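Local coordinates for peptidase M16 domain protein (Alicyclobacillus acidocaldarius subsp. acidocaldarius DSM 446, PDB 4XEA) that probably cleaves peptides as a metal-dependent hydrolase of the M16 (insulinase) family, with nickel bound at its metal site in the crystal, at residues 56-62 with 172-176; 146-150 with 162-166; 158-162 with 229-233; 42-48 with 224-230; 193-197 with 374-379. One frame throughout, in Å; residues are numbered along the deposited sequence.

Contact 1 of 5, residues 56-62 with 172-176; sequences PDGIAHF and SVRAI. With NI (nickel (II) ion), chain C.
P56 and S172 bring their CA atoms within 5.1 Å of each other, where the turn leading into helix 59-66 meets the last turn of helix 170-175. That first helix carries H61 and H65, the two histidines of the inverted HxxEH metal motif of M16 peptidases. S172 OG, set between its backbone N and carbonyl carbon (chi1 80°), donates to D57 O at 2.7 Å, from above the carbonyl plane rather than along a lone pair. Replacing S172 with alanine would probably leave D57 O without this donor and the turn before the helix less firmly held. The carboxylate of D57 is instead paired with R44. G58, the N-cap, has a phi of 117°, where a CB would jam against the preceding carbonyl. I176 is the apolar centre: its CG1 meets P56 CB at 4.0 Å, while CD1 slides past I59 CG1 (3.7 Å) and lies 3.8 Å from F62 CD2. V173 CG1 comes to the edge of the F62 ring. One residue before F62, H61 faces the metal, joined there by H65 and E136, and its NE2 binds nickel at 2.2 Å.

Contact 2 of 5, residues 146-150 with 162-166; sequences RRAYM and VRIDI
R146 and D165 form a salt bridge that fastens helix 144-156 to the loop leading on to helix 170-175, within the insulinase-type metallopeptidase region. R146 NH2 donates to D165 OD1 at 3.2 Å with an N-H...O angle of 152°. The guanidinium and carboxylate planes are 16° apart, and the donor arrives on the syn side of OD1, somewhat tilted out of the carboxylate plane. One turn along the helix, M150, modelled as selenomethionine, crosses D165 at about a right angle, its SE 3.9 Å from OD1. The chain of M150 is bent at both chi2 and chi3, which curls methyl CE over to R163 O at a close 3.1 Å. I166 CD1 rests 4.0 Å from R146 NH2, obliquely to the guanidinium.

Around this first shell, Y149 CE1 lies over one face of the R146 guanidinium, offset toward its rim, while the Y149 hydroxyl is hydrogen-bonded to Y315. V140 of helix 123-141 touches the side chains of both R146 and D165. R163 bonds to the carbonyl oxygens of Y157 and R154, tying the loop back to the end of helix 144-156. D165 itself is steadied from the backbone of the next residue: I166 N makes a weak hydrogen bond to OD1 at 2.8 Å, giving that oxygen a second donor.

Contact 3 of 5, residues 158-162 with 229-233; sequences HEHPV and LYPEE
E233 OE1 is gripped by two consecutive amides, E159 N at 3.0 Å and H160 N at 2.9 Å, while OE2 takes H158 N at 2.7 Å in a nearly straight bond. OE2 and OE1 receive H158 N and E159 N on their syn lone pairs, whereas H160 N reaches OE1 from 32° out of the carboxylate plane. CG of E233 stands opposite its backbone N (chi1 176°) and the chain then bends at chi2, which turns the carboxylate onto the loop 158-162. A glutamine in its place carries no charge and one oxygen fewer, and would probably leave K258 without its salt-bridge mate and one loop amide without an acceptor. Beside the carboxylate, P161 CD and P231 CD meet tip to tip at 4.2 Å. The H160 and Y230 rings, planes 29° apart, are slid past each other with centroids 5.6 Å apart, so they barely overlap. H160 ND1 accepts V162 N in the ring plane and NE2 bonds to T312, fixing the imidazole. The contact joins the loop between helices 144-156 and 170-175 to the link between strands 227-229 and 241-246, with K258 reaching in from strand 252-258.

Contact 4 of 5, residues 42-48 with 224-230; sequences VDRAFRT and PAIERLY
R47 and E227 form a hydrogen-bonded pair in a three-stranded antiparallel sheet: R47 N reaches E227 O at 3.0 Å, E227 N reaches R47 O at 2.9 Å. L229 N donates to A45 O at 3.1 Å. F46 and R228 are the adjoining non-hydrogen-bonded pair. T48 OG1, anti to its backbone N (chi1 -164°), is thereby placed to donate to A225 O at 2.8 Å. One water donates to V42 O and L229 O and accepts from A45 N; a second joins R47 NH1 to E227 OE1.

The polar end centres on D43 OD1, met by Y230 OH at 2.6 Å, from above the carboxylate plane, and by R228 NH1 at 3.0 Å, a salt bridge whose hydrogen bond is weak. R228 NH2 bonds to R38 O.

Apolar contacts are V42 CG2 on Y230 CE1 (3.8 Å) and A45 CB on L229 CB (3.9 Å). Strand 45-48 lies between 227-229 and 51-54; helix 178-188 covers the face of F46 and R228, F188 meeting the F46 ring edge-to-face.

Contact 5 of 5, residues 193-197 with 374-379; sequences NMVLV and WVTYFL
V195 and V197 of strand 194-200 point from one face of the sheet onto helix 367-379, between W374, V375, F378 and L379, and the contact is wholly buried and apolar. The two short segments run nearly antiparallel, at 154°, with their axes 9.0 Å apart.

Among aliphatic groups, V195 divides its branches: CG1, placed between the backbone N and the carbonyl carbon (chi1 68°), reaches V375 CG1 and L379 CG, each at 3.8 Å. V197 CG2 slides past V375 CG2 at 3.6 Å. V375 therefore sits between the two strand valines, one methyl to each.

Aromatic contacts are made by CG2 of V195 and by V197. V195 CG2 lies 3.7 Å from F378 CD2 and 4.1 Å from W374 CZ3, obliquely to both rings. V197 crosses W374 at about a right angle, its CG2 3.7 Å from CE3 and its CG1 against W374 CB. The indole is itself braced edge-to-face by F385.

Polar groups stand at the margin: N193 ND2 bonds to F188 O and R38 O, and L379 O accepts from R38 NE. On the reverse of the strand, M194 and L196 pack on helix 105-116. With helix 367-379, from the second half of the chain, on the other face, an inner strand of the six-stranded mixed sheet is sandwiched between helices, in keeping with the alpha/beta layers of M16 peptidases.

Overall arrangement
Contacts 1 to 4 form a connected patch, and contact 5 joins it through contact 4, about 18 Å away between centres. Contact 1 supplies one nickel ligand; contact 2, about 15 Å from it between centres, brings the side chain of I166 to about 7 Å from the metal and packs I164 CG1 on D57 OD2 at 3.5 Å. The R44 NH2 to D57 OD2 salt bridge, 2.8 Å, links contacts 4 and 1. Contacts 3 and 4 share L229 and Y230, their centres about 13 Å apart, while contact 2 shares V162 with contact 3. Contact 5, its centre about 24 Å from that of contact 1, meets contact 4 where R228 NH2 lies 3.3 Å from N193 OD1.

Contact 1 of 5, residues 56-62 with 172-176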
# COMPACT_ATOMS: atom_id res chain seq x y z
N PRO A 56 0.75 -4.23 34.03
CA PRO A 56 1.92 -4.45 33.21
C PRO A 56 1.64 -4.01 31.80
O PRO A 56 0.49 -4.11 31.33
CB PRO A 56 2.09 -5.98 33.22
CG PRO A 56 1.25 -6.47 34.34
CD PRO A 56 0.12 -5.50 34.45
N ASP A 57 2.67 -3.52 31.11
CA ASP A 57 2.52 -3.14 29.73
C ASP A 57 2.19 -4.34 28.86
O ASP A 57 2.66 -5.45 29.11
CB ASP A 57 3.78 -2.42 29.25
CG ASP A 57 3.87 -1.00 29.80
OD1 ASP A 57 2.81 -0.32 29.90
OD2 ASP A 57 4.97 -0.57 30.16
N GLY A 58 1.35 -4.12 27.85
CA GLY A 58 1.07 -5.17 26.87
C GLY A 58 -0.36 -5.63 26.82
O GLY A 58 -0.68 -6.45 25.98
N ILE A 59 -1.25 -5.11 27.67
CA ILE A 59 -2.56 -5.74 27.82
C ILE A 59 -3.49 -5.50 26.67
O ILE A 59 -4.11 -6.47 26.24
CB ILE A 59 -3.25 -5.45 29.20
CG1 ILE A 59 -2.43 -6.15 30.29
CG2 ILE A 59 -4.69 -6.05 29.21
CD1 ILE A 59 -3.00 -6.00 31.71
N ALA A 60 -3.57 -4.27 26.17
CA ALA A 60 -4.41 -3.98 25.00
C ALA A 60 -4.11 -4.98 23.87
O ALA A 60 -5.02 -5.56 23.26
CB ALA A 60 -4.24 -2.53 24.52
N HIS A 61 -2.83 -5.21 23.64
CA HIS A 61 -2.36 -6.04 22.51
C HIS A 61 -2.54 -7.54 22.79
O HIS A 61 -2.85 -8.32 21.88
CB HIS A 61 -0.91 -5.69 22.25
CG HIS A 61 -0.22 -6.64 21.36
ND1 HIS A 61 0.57 -7.66 21.85
CD2 HIS A 61 -0.21 -6.77 20.01
CE1 HIS A 61 1.05 -8.36 20.85
NE2 HIS A 61 0.61 -7.83 19.72
N PHE A 62 -2.36 -7.95 24.04
CA PHE A 62 -2.67 -9.33 24.48
C PHE A 62 -4.17 -9.65 24.22
O PHE A 62 -4.52 -10.69 23.64
CB PHE A 62 -2.31 -9.46 25.96
CG PHE A 62 -2.02 -10.87 26.41
CD1 PHE A 62 -2.98 -11.85 26.35
CD2 PHE A 62 -0.78 -11.19 26.97
CE1 PHE A 62 -2.70 -13.15 26.79
CE2 PHE A 62 -0.51 -12.47 27.40
CZ PHE A 62 -1.46 -13.45 27.32
N SER A 172 7.17 -7.73 31.17
CA SER A 172 5.83 -7.26 31.51
C SER A 172 4.80 -8.25 31.00
O SER A 172 3.85 -8.58 31.69
CB SER A 172 5.61 -5.85 30.97
OG SER A 172 5.29 -5.84 29.59
N VAL A 173 5.00 -8.76 29.79
CA VAL A 173 4.06 -9.72 29.21
C VAL A 173 4.01 -10.97 30.11
O VAL A 173 2.93 -11.50 30.41
CB VAL A 173 4.43 -10.06 27.76
CG1 VAL A 173 3.79 -11.38 27.34
CG2 VAL A 173 4.01 -8.94 26.83
N ARG A 174 5.17 -11.39 30.58
CA ARG A 174 5.27 -12.52 31.49
C ARG A 174 4.54 -12.31 32.82
O ARG A 174 4.05 -13.28 33.41
CB ARG A 174 6.75 -12.87 31.70
CG ARG A 174 7.14 -13.35 33.11
CD ARG A 174 7.35 -14.86 33.20
NE ARG A 174 6.19 -15.59 33.74
CZ ARG A 174 5.56 -16.61 33.14
NH1 ARG A 174 4.53 -17.19 33.76
NH2 ARG A 174 5.93 -17.05 31.94
N ALA A 175 4.43 -11.06 33.30
CA ALA A 175 3.74 -10.82 34.57
C ALA A 175 2.22 -10.70 34.40
O ALA A 175 1.49 -10.72 35.39
CB ALA A 175 4.30 -9.59 35.28
N ILE A 176 1.73 -10.55 33.17
CA ILE A 176 0.29 -10.40 32.93
C ILE A 176 -0.45 -11.65 33.47
O ILE A 176 0.01 -12.76 33.27
CB ILE A 176 -0.03 -10.17 31.42
CG1 ILE A 176 0.46 -8.79 30.97
CG2 ILE A 176 -1.52 -10.26 31.13
CD1 ILE A 176 0.29 -8.51 29.48
NI NI C . 0.58 -9.01 17.84
O HOH W 1 0.39 -9.92 15.58

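Contact 2 of 5, residues 146-150 with 162-166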
# COMPACT_ATOMS: atom_id res chain seq x y z
N ARG A 146 11.87 -0.33 13.21
CA ARG A 146 11.18 -0.29 14.48
C ARG A 146 12.15 0.11 15.60
O ARG A 146 11.81 0.90 16.48
CB ARG A 146 10.50 -1.63 14.80
CG ARG A 146 9.37 -1.49 15.86
CD ARG A 146 8.04 -1.08 15.21
NE ARG A 146 7.12 -0.48 16.18
CZ ARG A 146 6.02 0.23 15.87
NH1 ARG A 146 5.68 0.45 14.59
NH2 ARG A 146 5.25 0.73 16.83
N ARG A 147 13.37 -0.39 15.51
CA ARG A 147 14.43 -0.05 16.49
C ARG A 147 14.78 1.46 16.53
O ARG A 147 14.80 2.03 17.60
CB ARG A 147 15.68 -0.91 16.22
CG ARG A 147 16.75 -0.86 17.32
CD ARG A 147 16.14 -0.93 18.72
NE ARG A 147 17.18 -0.99 19.74
CZ ARG A 147 17.83 -2.10 20.10
NH1 ARG A 147 17.54 -3.27 19.53
NH2 ARG A 147 18.78 -2.03 21.03
N ALA A 148 15.01 2.09 15.38
CA ALA A 148 15.32 3.53 15.31
C ALA A 148 14.19 4.37 15.90
O ALA A 148 14.43 5.31 16.64
CB ALA A 148 15.56 3.94 13.88
N TYR A 149 12.97 4.01 15.53
CA TYR A 149 11.75 4.62 16.06
C TYR A 149 11.69 4.49 17.57
O TYR A 149 11.49 5.48 18.28
CB TYR A 149 10.55 3.95 15.39
CG TYR A 149 9.22 4.39 15.90
CD1 TYR A 149 8.44 3.53 16.67
CD2 TYR A 149 8.74 5.64 15.65
CE1 TYR A 149 7.20 3.91 17.15
CE2 TYR A 149 7.48 6.05 16.14
CZ TYR A 149 6.73 5.18 16.88
OH TYR A 149 5.49 5.55 17.36
N MSE A 150 11.91 3.28 18.08
CA MSE A 150 11.79 3.08 19.54
C MSE A 150 12.93 3.81 20.28
O MSE A 150 12.69 4.31 21.37
CB MSE A 150 11.68 1.60 19.94
CG MSE A 150 10.28 0.95 19.61
SE MSE A 150 8.68 1.93 20.15
CE MSE A 150 9.24 2.35 21.99
N VAL A 162 4.06 5.66 26.19
CA VAL A 162 4.34 5.64 24.76
C VAL A 162 5.80 5.21 24.49
O VAL A 162 6.16 4.81 23.39
CB VAL A 162 3.99 6.99 24.08
CG1 VAL A 162 5.02 8.09 24.49
CG2 VAL A 162 3.92 6.83 22.52
N ARG A 163 6.64 5.28 25.50
CA ARG A 163 8.04 4.90 25.35
C ARG A 163 8.29 3.40 25.32
O ARG A 163 9.39 2.96 25.01
CB ARG A 163 8.89 5.56 26.42
CG ARG A 163 8.77 5.04 27.81
CD ARG A 163 9.48 5.96 28.80
NE ARG A 163 10.92 6.15 28.44
CZ ARG A 163 11.91 5.26 28.63
NH1 ARG A 163 11.70 4.06 29.19
NH2 ARG A 163 13.12 5.56 28.22
N ILE A 164 7.26 2.62 25.68
CA ILE A 164 7.25 1.17 25.58
C ILE A 164 6.50 0.75 24.32
O ILE A 164 5.43 1.28 24.01
CB ILE A 164 6.57 0.55 26.80
CG1 ILE A 164 7.24 1.12 28.06
CG2 ILE A 164 6.72 -0.99 26.81
CD1 ILE A 164 8.71 0.75 28.20
N ASP A 165 7.04 -0.23 23.60
CA ASP A 165 6.39 -0.65 22.36
C ASP A 165 5.01 -1.29 22.65
O ASP A 165 4.73 -1.76 23.74
CB ASP A 165 7.29 -1.59 21.54
CG ASP A 165 6.91 -1.58 20.02
OD1 ASP A 165 5.99 -0.80 19.56
OD2 ASP A 165 7.50 -2.38 19.32
N ILE A 166 4.18 -1.30 21.64
CA ILE A 166 2.78 -1.70 21.75
C ILE A 166 2.55 -3.07 22.39
O ILE A 166 1.63 -3.21 23.19
CB ILE A 166 2.06 -1.52 20.39
CG1 ILE A 166 1.90 0.01 20.10
CG2 ILE A 166 0.69 -2.24 20.38
CD1 ILE A 166 1.71 0.32 18.63

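Contact 3 of 5, residues 158-162 with 229-233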
# COMPACT_ATOMS: atom_id res chain seq x y z
N HIS A 158 10.40 10.63 29.19
CA HIS A 158 10.92 10.22 30.47
C HIS A 158 10.13 9.06 31.10
O HIS A 158 10.73 8.16 31.67
CB HIS A 158 10.88 11.37 31.49
CG HIS A 158 11.74 12.54 31.11
ND1 HIS A 158 12.80 12.97 31.89
CD2 HIS A 158 11.66 13.41 30.08
CE1 HIS A 158 13.36 14.02 31.32
NE2 HIS A 158 12.70 14.29 30.21
N GLU A 159 8.81 9.18 31.10
CA GLU A 159 7.93 8.31 31.91
C GLU A 159 6.66 7.86 31.16
O GLU A 159 6.09 6.85 31.53
CB GLU A 159 7.37 9.05 33.15
CG GLU A 159 8.31 9.56 34.14
CD GLU A 159 7.82 10.92 34.74
OE1 GLU A 159 6.76 10.96 35.44
OE2 GLU A 159 8.56 11.92 34.53
N HIS A 160 6.17 8.65 30.20
CA HIS A 160 4.95 8.34 29.48
C HIS A 160 5.01 6.90 28.88
O HIS A 160 6.05 6.51 28.34
CB HIS A 160 4.70 9.36 28.37
CG HIS A 160 3.30 9.34 27.84
ND1 HIS A 160 2.81 8.29 27.09
CD2 HIS A 160 2.27 10.21 28.00
CE1 HIS A 160 1.54 8.53 26.79
NE2 HIS A 160 1.19 9.68 27.33
N PRO A 161 3.93 6.10 29.01
CA PRO A 161 3.94 4.74 28.45
C PRO A 161 4.23 4.59 26.96
O PRO A 161 4.62 3.49 26.55
CB PRO A 161 2.50 4.25 28.73
CG PRO A 161 2.09 4.98 29.95
CD PRO A 161 2.70 6.34 29.78
N VAL A 162 4.06 5.66 26.19
CA VAL A 162 4.34 5.64 24.76
C VAL A 162 5.80 5.21 24.49
O VAL A 162 6.16 4.81 23.39
CB VAL A 162 3.99 6.99 24.08
CG1 VAL A 162 5.02 8.09 24.49
CG2 VAL A 162 3.92 6.83 22.52
N LEU A 229 -5.27 7.53 34.02
CA LEU A 229 -4.17 8.01 34.86
C LEU A 229 -2.82 7.97 34.11
O LEU A 229 -2.36 6.89 33.69
CB LEU A 229 -4.09 7.18 36.13
CG LEU A 229 -5.34 7.22 37.02
CD1 LEU A 229 -5.23 6.19 38.13
CD2 LEU A 229 -5.56 8.66 37.60
N TYR A 230 -2.22 9.15 33.95
CA TYR A 230 -1.03 9.40 33.11
C TYR A 230 -0.07 10.29 33.92
O TYR A 230 -0.53 11.09 34.74
CB TYR A 230 -1.41 10.09 31.81
CG TYR A 230 -2.05 9.13 30.83
CD1 TYR A 230 -1.27 8.41 29.93
CD2 TYR A 230 -3.41 8.92 30.83
CE1 TYR A 230 -1.85 7.51 29.03
CE2 TYR A 230 -4.00 8.02 29.94
CZ TYR A 230 -3.22 7.31 29.07
OH TYR A 230 -3.82 6.42 28.18
N PRO A 231 1.26 10.10 33.73
CA PRO A 231 2.26 10.87 34.49
C PRO A 231 2.43 12.30 33.99
O PRO A 231 2.05 12.65 32.87
CB PRO A 231 3.55 10.06 34.29
CG PRO A 231 3.39 9.50 32.86
CD PRO A 231 1.88 9.19 32.73
N GLU A 232 3.04 13.14 34.82
CA GLU A 232 3.44 14.49 34.41
C GLU A 232 4.75 14.50 33.59
O GLU A 232 5.82 14.79 34.09
CB GLU A 232 3.59 15.39 35.66
CG GLU A 232 2.25 15.54 36.37
CD GLU A 232 2.28 16.41 37.64
OE1 GLU A 232 3.38 16.75 38.13
OE2 GLU A 232 1.17 16.70 38.18
N GLU A 233 4.64 14.28 32.33
CA GLU A 233 5.78 14.16 31.48
C GLU A 233 6.46 15.56 31.28
O GLU A 233 5.78 16.50 30.90
CB GLU A 233 5.31 13.58 30.16
CG GLU A 233 6.36 13.48 29.12
CD GLU A 233 7.43 12.42 29.45
OE1 GLU A 233 7.12 11.42 30.13
OE2 GLU A 233 8.55 12.64 29.00

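Contact 4 of 5, residues 42-48 with 224-230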
# COMPACT_ATOMS: atom_id res chain seq x y z
N VAL A 42 -1.12 2.66 25.71
CA VAL A 42 -0.70 3.65 26.68
C VAL A 42 -1.59 3.73 27.93
O VAL A 42 -1.24 4.42 28.86
CB VAL A 42 -0.45 5.05 26.10
CG1 VAL A 42 0.66 4.97 24.98
CG2 VAL A 42 -1.74 5.74 25.66
N ASP A 43 -2.70 2.99 27.93
CA ASP A 43 -3.62 2.98 29.07
C ASP A 43 -3.12 2.02 30.14
O ASP A 43 -3.75 1.02 30.46
CB ASP A 43 -5.03 2.62 28.60
CG ASP A 43 -5.66 3.71 27.81
OD1 ASP A 43 -5.85 4.79 28.41
OD2 ASP A 43 -5.95 3.49 26.58
N ARG A 44 -1.93 2.32 30.67
CA ARG A 44 -1.29 1.50 31.69
C ARG A 44 -2.01 1.59 33.04
O ARG A 44 -2.09 0.62 33.77
CB ARG A 44 0.16 1.96 31.86
CG ARG A 44 0.96 1.23 32.91
CD ARG A 44 2.31 1.92 33.16
NE ARG A 44 3.24 1.72 32.06
CZ ARG A 44 4.33 2.45 31.85
NH1 ARG A 44 4.62 3.51 32.62
NH2 ARG A 44 5.12 2.15 30.82
N ALA A 45 -2.47 2.79 33.40
CA ALA A 45 -3.07 2.99 34.71
C ALA A 45 -4.42 3.67 34.57
O ALA A 45 -4.65 4.50 33.65
CB ALA A 45 -2.14 3.83 35.62
N PHE A 46 -5.31 3.34 35.50
CA PHE A 46 -6.67 3.82 35.44
C PHE A 46 -7.36 3.52 36.77
O PHE A 46 -6.90 2.69 37.55
CB PHE A 46 -7.46 3.20 34.28
CG PHE A 46 -7.48 1.70 34.29
CD1 PHE A 46 -6.45 0.97 33.70
CD2 PHE A 46 -8.53 1.00 34.91
CE1 PHE A 46 -6.47 -0.42 33.74
CE2 PHE A 46 -8.57 -0.38 34.92
CZ PHE A 46 -7.53 -1.10 34.33
N ARG A 47 -8.45 4.24 37.00
CA ARG A 47 -9.32 4.00 38.13
C ARG A 47 -10.68 3.62 37.60
O ARG A 47 -11.19 4.24 36.64
CB ARG A 47 -9.49 5.27 38.97
CG ARG A 47 -10.40 5.09 40.21
CD ARG A 47 -11.02 6.46 40.59
NE ARG A 47 -11.76 6.41 41.84
CZ ARG A 47 -11.19 6.38 43.04
NH1 ARG A 47 -9.85 6.41 43.15
NH2 ARG A 47 -11.95 6.33 44.12
N THR A 48 -11.28 2.59 38.20
CA THR A 48 -12.61 2.14 37.82
C THR A 48 -13.20 1.41 39.02
O THR A 48 -12.47 0.86 39.85
CB THR A 48 -12.59 1.23 36.58
OG1 THR A 48 -13.91 1.13 36.04
CG2 THR A 48 -12.07 -0.16 36.91
N PRO A 224 -18.92 0.89 33.07
CA PRO A 224 -17.80 1.33 33.90
C PRO A 224 -17.41 2.81 33.68
O PRO A 224 -17.41 3.31 32.55
CB PRO A 224 -16.65 0.42 33.48
CG PRO A 224 -17.32 -0.73 32.77
CD PRO A 224 -18.51 -0.16 32.11
N ALA A 225 -17.15 3.51 34.78
CA ALA A 225 -16.54 4.83 34.80
C ALA A 225 -15.02 4.60 34.78
O ALA A 225 -14.50 3.80 35.54
CB ALA A 225 -16.95 5.58 36.09
N ILE A 226 -14.29 5.34 33.94
CA ILE A 226 -12.86 5.18 33.81
C ILE A 226 -12.19 6.52 34.07
O ILE A 226 -12.53 7.48 33.39
CB ILE A 226 -12.54 4.69 32.40
CG1 ILE A 226 -13.24 3.33 32.11
CG2 ILE A 226 -10.98 4.65 32.18
CD1 ILE A 226 -13.22 2.96 30.62
N GLU A 227 -11.32 6.62 35.05
CA GLU A 227 -10.45 7.82 35.19
C GLU A 227 -9.08 7.40 34.56
O GLU A 227 -8.42 6.50 35.07
CB GLU A 227 -10.25 8.24 36.63
CG GLU A 227 -9.41 9.49 36.75
CD GLU A 227 -8.97 9.83 38.11
OE1 GLU A 227 -9.09 9.00 38.99
OE2 GLU A 227 -8.48 10.96 38.32
N ARG A 228 -8.66 8.07 33.51
CA ARG A 228 -7.40 7.74 32.82
C ARG A 228 -6.25 8.34 33.64
O ARG A 228 -6.29 9.53 33.96
CB ARG A 228 -7.36 8.30 31.41
CG ARG A 228 -8.61 8.07 30.57
CD ARG A 228 -8.50 6.95 29.63
NE ARG A 228 -9.80 6.54 29.09
CZ ARG A 228 -9.93 5.54 28.23
NH1 ARG A 228 -8.83 4.91 27.81
NH2 ARG A 228 -11.13 5.18 27.78
N LEU A 229 -5.27 7.53 34.02
CA LEU A 229 -4.17 8.01 34.86
C LEU A 229 -2.82 7.97 34.11
O LEU A 229 -2.36 6.89 33.69
CB LEU A 229 -4.09 7.18 36.13
CG LEU A 229 -5.34 7.22 37.02
CD1 LEU A 229 -5.23 6.19 38.13
CD2 LEU A 229 -5.56 8.66 37.60
N TYR A 230 -2.22 9.15 33.95
CA TYR A 230 -1.03 9.40 33.11
C TYR A 230 -0.07 10.29 33.92
O TYR A 230 -0.53 11.09 34.74
CB TYR A 230 -1.41 10.09 31.81
CG TYR A 230 -2.05 9.13 30.83
CD1 TYR A 230 -1.27 8.41 29.93
CD2 TYR A 230 -3.41 8.92 30.83
CE1 TYR A 230 -1.85 7.51 29.03
CE2 TYR A 230 -4.00 8.02 29.94
CZ TYR A 230 -3.22 7.31 29.07
OH TYR A 230 -3.82 6.42 28.18
O HOH W 2 -1.62 5.18 31.77
O HOH W 3 -8.25 7.97 41.23

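Contact 5 of 5, residues 193-197 with 374-379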
# COMPACT_ATOMS: atom_id res chain seq x y z
N ASN A 193 -17.80 2.33 25.74
CA ASN A 193 -16.42 2.76 25.47
C ASN A 193 -16.00 2.52 24.02
O ASN A 193 -14.80 2.63 23.69
CB ASN A 193 -15.43 2.07 26.41
CG ASN A 193 -14.04 2.79 26.44
OD1 ASN A 193 -13.95 4.02 26.56
ND2 ASN A 193 -12.98 2.01 26.42
N MSE A 194 -16.96 2.17 23.17
CA MSE A 194 -16.66 1.70 21.81
C MSE A 194 -17.44 2.41 20.70
O MSE A 194 -18.33 3.24 20.97
CB MSE A 194 -16.85 0.17 21.71
CG MSE A 194 -16.00 -0.62 22.69
SE MSE A 194 -15.90 -2.54 22.40
CE MSE A 194 -14.98 -2.65 20.66
N VAL A 195 -17.09 2.08 19.45
CA VAL A 195 -17.69 2.70 18.28
C VAL A 195 -17.68 1.67 17.15
O VAL A 195 -16.76 0.85 17.06
CB VAL A 195 -16.97 4.01 17.87
CG1 VAL A 195 -15.52 3.75 17.33
CG2 VAL A 195 -17.83 4.83 16.90
N LEU A 196 -18.76 1.69 16.36
CA LEU A 196 -18.95 0.82 15.19
C LEU A 196 -19.22 1.70 13.98
O LEU A 196 -20.18 2.49 13.98
CB LEU A 196 -20.13 -0.14 15.41
CG LEU A 196 -20.46 -1.13 14.28
CD1 LEU A 196 -19.25 -2.08 14.01
CD2 LEU A 196 -21.72 -1.91 14.62
N VAL A 197 -18.38 1.56 12.95
CA VAL A 197 -18.45 2.41 11.75
C VAL A 197 -18.36 1.51 10.52
O VAL A 197 -17.53 0.61 10.47
CB VAL A 197 -17.36 3.49 11.74
CG1 VAL A 197 -17.50 4.41 10.57
CG2 VAL A 197 -17.44 4.35 13.07
N TRP A 374 -13.22 8.14 10.82
CA TRP A 374 -14.41 8.42 11.63
C TRP A 374 -14.17 7.84 13.02
O TRP A 374 -14.33 8.54 14.06
CB TRP A 374 -15.71 7.83 11.02
CG TRP A 374 -16.88 8.66 11.38
CD1 TRP A 374 -17.47 9.57 10.57
CD2 TRP A 374 -17.60 8.69 12.62
NE1 TRP A 374 -18.51 10.16 11.21
CE2 TRP A 374 -18.58 9.68 12.50
CE3 TRP A 374 -17.48 8.01 13.84
CZ2 TRP A 374 -19.50 9.98 13.54
CZ3 TRP A 374 -18.38 8.32 14.90
CH2 TRP A 374 -19.34 9.32 14.75
N VAL A 375 -13.71 6.59 13.04
CA VAL A 375 -13.40 5.90 14.30
C VAL A 375 -12.38 6.65 15.14
O VAL A 375 -12.57 6.87 16.35
CB VAL A 375 -12.85 4.49 14.06
CG1 VAL A 375 -12.28 3.94 15.36
CG2 VAL A 375 -13.97 3.54 13.48
N THR A 376 -11.27 6.98 14.49
CA THR A 376 -10.13 7.58 15.17
C THR A 376 -10.44 8.93 15.77
O THR A 376 -10.13 9.16 16.94
CB THR A 376 -8.87 7.61 14.22
OG1 THR A 376 -8.47 6.26 13.99
CG2 THR A 376 -7.73 8.29 14.92
N TYR A 377 -11.02 9.84 15.00
CA TYR A 377 -11.37 11.15 15.54
C TYR A 377 -12.48 11.09 16.59
O TYR A 377 -12.45 11.83 17.58
CB TYR A 377 -11.73 12.12 14.40
CG TYR A 377 -10.51 12.57 13.57
CD1 TYR A 377 -9.37 13.06 14.22
CD2 TYR A 377 -10.49 12.51 12.18
CE1 TYR A 377 -8.28 13.47 13.54
CE2 TYR A 377 -9.35 12.97 11.45
CZ TYR A 377 -8.26 13.43 12.17
OH TYR A 377 -7.08 13.88 11.59
N PHE A 378 -13.47 10.22 16.38
CA PHE A 378 -14.51 10.03 17.40
C PHE A 378 -13.93 9.61 18.75
O PHE A 378 -14.17 10.24 19.78
CB PHE A 378 -15.58 9.02 16.94
CG PHE A 378 -16.56 8.70 18.02
CD1 PHE A 378 -17.63 9.53 18.27
CD2 PHE A 378 -16.34 7.60 18.84
CE1 PHE A 378 -18.52 9.26 19.33
CE2 PHE A 378 -17.18 7.33 19.91
CZ PHE A 378 -18.26 8.15 20.17
N LEU A 379 -13.10 8.58 18.75
CA LEU A 379 -12.56 8.04 19.98
C LEU A 379 -11.59 9.03 20.70
O LEU A 379 -11.51 9.04 21.93
CB LEU A 379 -11.89 6.70 19.75
CG LEU A 379 -12.80 5.50 19.38
CD1 LEU A 379 -11.95 4.24 19.15
CD2 LEU A 379 -13.88 5.24 20.47